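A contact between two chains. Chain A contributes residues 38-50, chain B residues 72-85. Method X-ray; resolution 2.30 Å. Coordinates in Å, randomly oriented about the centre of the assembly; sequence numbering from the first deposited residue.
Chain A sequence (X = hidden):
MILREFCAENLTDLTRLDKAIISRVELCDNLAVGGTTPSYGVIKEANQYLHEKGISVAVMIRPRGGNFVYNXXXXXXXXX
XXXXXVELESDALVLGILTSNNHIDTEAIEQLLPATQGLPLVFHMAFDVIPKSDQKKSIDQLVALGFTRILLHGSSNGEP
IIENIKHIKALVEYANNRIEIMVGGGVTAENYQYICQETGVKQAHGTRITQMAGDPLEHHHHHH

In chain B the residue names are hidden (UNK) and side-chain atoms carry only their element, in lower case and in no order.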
# COMPACT_ATOMS: atom_id res chain seq x y z
N PRO A 38 2.84 4.75 -0.10
CA PRO A 38 1.39 4.92 -0.25
C PRO A 38 1.03 5.36 -1.67
O PRO A 38 1.90 5.75 -2.44
CB PRO A 38 1.05 5.98 0.80
CG PRO A 38 2.30 6.82 0.83
CD PRO A 38 3.41 5.80 0.78
N SER A 39 -0.26 5.29 -2.01
CA SER A 39 -0.70 5.68 -3.34
C SER A 39 -0.47 7.17 -3.59
O SER A 39 -0.25 7.95 -2.65
CB SER A 39 -2.19 5.36 -3.52
OG SER A 39 -3.00 6.28 -2.80
N TYR A 40 -0.50 7.57 -4.86
CA TYR A 40 -0.30 8.97 -5.22
C TYR A 40 -1.36 9.85 -4.56
O TYR A 40 -1.06 10.90 -4.01
CB TYR A 40 -0.37 9.14 -6.74
CG TYR A 40 -0.05 10.53 -7.25
CD1 TYR A 40 1.24 10.86 -7.65
CD2 TYR A 40 -1.05 11.49 -7.38
CE1 TYR A 40 1.53 12.13 -8.18
CE2 TYR A 40 -0.78 12.75 -7.91
CZ TYR A 40 0.51 13.06 -8.32
OH TYR A 40 0.78 14.28 -8.87
N GLY A 41 -2.61 9.41 -4.63
CA GLY A 41 -3.69 10.17 -4.03
C GLY A 41 -3.50 10.39 -2.54
O GLY A 41 -3.77 11.48 -2.04
N VAL A 42 -3.05 9.36 -1.83
CA VAL A 42 -2.83 9.48 -0.40
C VAL A 42 -1.72 10.49 -0.09
O VAL A 42 -1.85 11.29 0.82
CB VAL A 42 -2.46 8.10 0.22
CG1 VAL A 42 -1.83 8.29 1.59
CG2 VAL A 42 -3.71 7.25 0.35
N ILE A 43 -0.64 10.45 -0.86
CA ILE A 43 0.48 11.37 -0.64
C ILE A 43 0.05 12.83 -0.86
O ILE A 43 0.31 13.71 -0.02
CB ILE A 43 1.67 11.04 -1.58
CG1 ILE A 43 2.23 9.65 -1.24
CG2 ILE A 43 2.78 12.08 -1.42
CD1 ILE A 43 3.32 9.17 -2.19
N LYS A 44 -0.62 13.09 -1.97
CA LYS A 44 -1.07 14.44 -2.30
C LYS A 44 -2.03 15.00 -1.26
O LYS A 44 -1.84 16.11 -0.75
CB LYS A 44 -1.75 14.44 -3.67
CG LYS A 44 -2.44 15.74 -4.06
CD LYS A 44 -3.09 15.58 -5.43
CE LYS A 44 -3.94 16.78 -5.83
NZ LYS A 44 -3.12 18.02 -5.92
N GLU A 45 -3.07 14.23 -0.93
CA GLU A 45 -4.05 14.69 0.04
C GLU A 45 -3.54 14.73 1.47
O GLU A 45 -3.87 15.65 2.22
CB GLU A 45 -5.30 13.82 -0.04
CG GLU A 45 -6.00 13.87 -1.40
CD GLU A 45 -6.28 15.30 -1.85
OE1 GLU A 45 -6.82 16.09 -1.04
OE2 GLU A 45 -5.98 15.64 -3.02
N ALA A 46 -2.74 13.75 1.86
CA ALA A 46 -2.20 13.72 3.21
C ALA A 46 -1.29 14.93 3.42
O ALA A 46 -1.41 15.62 4.44
CB ALA A 46 -1.42 12.43 3.44
N ASN A 47 -0.41 15.20 2.47
CA ASN A 47 0.50 16.34 2.58
C ASN A 47 -0.25 17.66 2.75
O ASN A 47 0.10 18.48 3.59
CB ASN A 47 1.41 16.45 1.36
CG ASN A 47 2.44 15.34 1.30
OD1 ASN A 47 3.26 15.28 0.38
ND2 ASN A 47 2.41 14.45 2.28
N GLN A 48 -1.29 17.85 1.95
CA GLN A 48 -2.08 19.08 2.02
C GLN A 48 -2.85 19.13 3.34
O GLN A 48 -2.94 20.18 3.96
CB GLN A 48 -3.05 19.15 0.84
CG GLN A 48 -3.90 20.41 0.80
CD GLN A 48 -4.72 20.50 -0.48
OE1 GLN A 48 -4.19 20.35 -1.58
NE2 GLN A 48 -6.02 20.76 -0.34
N TYR A 49 -3.40 17.99 3.75
CA TYR A 49 -4.16 17.91 4.99
C TYR A 49 -3.27 18.17 6.20
O TYR A 49 -3.62 18.96 7.07
CB TYR A 49 -4.81 16.54 5.13
CG TYR A 49 -5.67 16.39 6.36
CD1 TYR A 49 -6.96 16.90 6.40
CD2 TYR A 49 -5.18 15.74 7.50
CE1 TYR A 49 -7.76 16.76 7.54
CE2 TYR A 49 -5.97 15.60 8.64
CZ TYR A 49 -7.26 16.11 8.65
OH TYR A 49 -8.05 15.96 9.77
N LEU A 50 -2.13 17.50 6.25
CA LEU A 50 -1.21 17.67 7.37
C LEU A 50 -0.56 19.05 7.39
O LEU A 50 -0.46 19.67 8.44
CB LEU A 50 -0.15 16.58 7.34
CG LEU A 50 -0.67 15.16 7.58
CD1 LEU A 50 0.41 14.16 7.24
CD2 LEU A 50 -1.14 15.00 9.03
N UNK B 72 -15.90 12.38 1.92
CA UNK B 72 -15.48 13.26 0.83
C UNK B 72 -13.99 13.24 0.50
O UNK B 72 -13.61 13.14 -0.66
c UNK B 72 -15.93 14.70 1.13
c UNK B 72 -17.44 14.85 1.10
o UNK B 72 -17.96 15.89 1.57
o UNK B 72 -18.11 13.93 0.58
N UNK B 73 -13.16 13.31 1.54
CA UNK B 73 -11.72 13.32 1.36
C UNK B 73 -11.21 12.01 0.73
O UNK B 73 -10.33 12.03 -0.12
c UNK B 73 -9.62 14.13 2.68
c UNK B 73 -9.21 14.69 4.04
c UNK B 73 -8.68 13.02 2.25
c UNK B 73 -11.04 13.58 2.71
N UNK B 74 -11.79 10.89 1.15
CA UNK B 74 -11.42 9.60 0.62
C UNK B 74 -11.87 9.48 -0.84
O UNK B 74 -11.21 8.84 -1.65
c UNK B 74 -12.02 8.49 1.49
c UNK B 74 -12.04 7.63 3.90
o UNK B 74 -11.42 7.33 4.95
c UNK B 74 -11.25 8.30 2.79
o UNK B 74 -13.26 7.42 3.73
N UNK B 75 -12.99 10.12 -1.17
CA UNK B 75 -13.47 10.09 -2.55
C UNK B 75 -12.53 10.94 -3.40
O UNK B 75 -12.30 10.64 -4.57
c UNK B 75 -14.92 10.62 -2.64
c UNK B 75 -16.01 9.74 -2.02
c UNK B 75 -17.33 10.50 -1.99
c UNK B 75 -16.16 8.45 -2.83
N UNK B 76 -11.98 11.99 -2.80
CA UNK B 76 -11.05 12.88 -3.50
C UNK B 76 -9.76 12.10 -3.79
O UNK B 76 -9.12 12.30 -4.82
n UNK B 76 -8.63 14.56 -7.37
n UNK B 76 -7.51 15.37 -5.54
c UNK B 76 -8.65 15.09 -6.16
n UNK B 76 -9.82 15.34 -5.57
c UNK B 76 -9.58 14.99 -3.10
c UNK B 76 -9.97 15.94 -4.24
c UNK B 76 -10.74 14.10 -2.63
N UNK B 77 -9.39 11.22 -2.86
CA UNK B 77 -8.20 10.40 -3.02
C UNK B 77 -8.41 9.44 -4.20
O UNK B 77 -7.58 9.36 -5.10
c UNK B 77 -7.37 9.96 0.74
c UNK B 77 -7.41 10.56 -0.64
c UNK B 77 -6.94 8.48 -1.98
c UNK B 77 -7.93 9.61 -1.72
N UNK B 78 -9.54 8.74 -4.18
CA UNK B 78 -9.87 7.78 -5.23
C UNK B 78 -9.94 8.42 -6.62
O UNK B 78 -9.49 7.82 -7.59
c UNK B 78 -13.19 4.31 -4.41
c UNK B 78 -11.21 7.10 -4.90
c UNK B 78 -11.15 6.28 -3.62
se UNK B 78 -12.87 5.61 -3.02
N UNK B 79 -10.49 9.63 -6.72
CA UNK B 79 -10.55 10.29 -8.01
C UNK B 79 -9.14 10.56 -8.50
O UNK B 79 -8.83 10.36 -9.67
o UNK B 79 -13.01 13.99 -9.85
c UNK B 79 -11.33 11.62 -7.91
c UNK B 79 -12.06 13.76 -9.08
c UNK B 79 -11.33 12.43 -9.21
o UNK B 79 -11.68 14.58 -8.22
N UNK B 80 -8.27 10.99 -7.59
CA UNK B 80 -6.89 11.28 -7.94
C UNK B 80 -6.18 10.00 -8.37
O UNK B 80 -5.48 9.97 -9.38
o UNK B 80 -3.76 13.41 -8.96
c UNK B 80 -6.16 11.89 -6.75
o UNK B 80 -5.55 14.36 -8.11
c UNK B 80 -4.74 12.38 -7.04
c UNK B 80 -4.68 13.46 -8.12
N UNK B 81 -6.36 8.93 -7.61
CA UNK B 81 -5.70 7.68 -7.97
C UNK B 81 -6.21 7.11 -9.29
O UNK B 81 -5.49 6.42 -10.00
c UNK B 81 -4.84 6.96 -5.70
o UNK B 81 -5.22 6.90 -4.51
c UNK B 81 -5.83 6.67 -6.83
o UNK B 81 -3.66 7.23 -6.03
N UNK B 82 -7.45 7.42 -9.63
CA UNK B 82 -8.02 6.96 -10.90
C UNK B 82 -7.37 7.70 -12.07
O UNK B 82 -7.04 7.10 -13.08
c UNK B 82 -11.68 6.38 -9.81
c UNK B 82 -10.07 7.13 -12.37
c UNK B 82 -9.54 7.18 -10.93
c UNK B 82 -10.21 6.13 -10.05
N UNK B 83 -7.18 9.01 -11.92
CA UNK B 83 -6.55 9.81 -12.96
C UNK B 83 -5.14 9.29 -13.26
O UNK B 83 -4.74 9.19 -14.42
c UNK B 83 -6.48 11.27 -12.52
c UNK B 83 -7.81 13.17 -11.74
c UNK B 83 -7.51 12.32 -12.96
c UNK B 83 -8.78 11.72 -13.53
N UNK B 84 -4.39 8.98 -12.22
CA UNK B 84 -3.05 8.46 -12.39
C UNK B 84 -3.12 7.07 -13.04
O UNK B 84 -2.39 6.78 -13.98
c UNK B 84 -2.33 8.40 -11.04
c UNK B 84 -1.45 9.61 -10.69
c UNK B 84 -2.94 12.50 -12.55
c UNK B 84 -2.14 10.97 -10.79
n UNK B 84 -3.02 12.81 -13.84
n UNK B 84 -3.51 13.29 -11.65
n UNK B 84 -2.29 11.40 -12.17
N UNK B 85 -4.01 6.21 -12.54
CA UNK B 85 -4.12 4.86 -13.09
C UNK B 85 -4.38 4.88 -14.60
O UNK B 85 -3.81 4.07 -15.35
c UNK B 85 -5.23 4.09 -12.38
O HOH W 1 -0.77 5.66 -6.81

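Position 72 of chain B opens the helical stretch with two side-chain carbons, the second carrying two oxygens; nothing on chain A is in reach. It is Asp72(B). Position 73 has four carbons forked at the second. Its CA-to-CB bond points sideways, yet the fork swings nearer and meets the ring of Tyr49(A): Leu73(B), with CD1 3.9 Å from Tyr49(A) CD1. Position 74, three carbons ending in two oxygens, points away and touches nothing here: Glu74(B). Position 75, four carbons forked at the second, is also out of reach: Leu75(B).

Position 76 carries three carbons, a nitrogen, then a carbon holding two more nitrogens, a guanidinium that approaches the carboxylate of Glu45(A). This is Arg76(B). Its NH1 gives a weak hydrogen bond to Glu45(A) OE2 at 3.0 Å, within a salt bridge. Position 77 has four carbons forked at the first, one arm two carbons long, lying against Val42(A) and the aliphatic part of Glu45(A). It is Ile77(B): CG2 sits 4.2 Å from Val42(A) CG2, and CG1 3.7 Å from Glu45(A) CG.

At position 78 an unbranched chain of two carbons, a selenium and a carbon points away from chain A; it is Met78(B), present as selenomethionine. Position 79 has three carbons and two terminal oxygens, with no contact: Glu79(B). It still matters indirectly, since its OE1 accepts from Arg76(B) NH2 at 3.2 Å.

Position 80 repeats that composition but points toward chain A, against Gly41(A) and the edge of the Tyr40(A) ring. It is Glu80(B), whose CG is 3.9 Å from Gly41(A) CA. Its OE1 takes a hydrogen bond from Arg76(B) NH2 at 3.2 Å, in a salt bridge. Position 81 has two carbons, the second with two oxygens, directed at the first turn of the chain A helix: Asp81(B). OD1 accepts from Gly41(A) N at 2.8 Å, and OD2 from Ser39(A) OG at 2.9 Å.

Position 82, four carbons forked at the first, and position 83, four forked at the second, both miss chain A: Ile82(B) and Leu83(B). Position 84 has three carbons, a nitrogen and a carbon with two nitrogens, its third carbon over one face of the Tyr40(A) ring. It is Arg84(B); CD lies 3.9 Å from the ring centroid, and NH2 bonds Glu80(B) OE2 at 2.7 Å, a salt bridge. Position 85 has one carbon and no contact: Ala85(B).

The rule begins with glycine. The helices approach to 8.1 Å at 134°, and an ideal CB on Gly41(A) would clash with Ile77(B) O and Asp81(B) OD2. Asp81(B) then reads the helix start: Ser39(A) OG accepts from Val42(A) N at 3.2 Å as the N-cap while donating to Asp81(B). Around this point, apolar contacts fill the gap toward Tyr49(A), and Glu80(B) ties both arginines together within its own chain.

Chain B, residues 72-85: DLELRIMEEDILRA
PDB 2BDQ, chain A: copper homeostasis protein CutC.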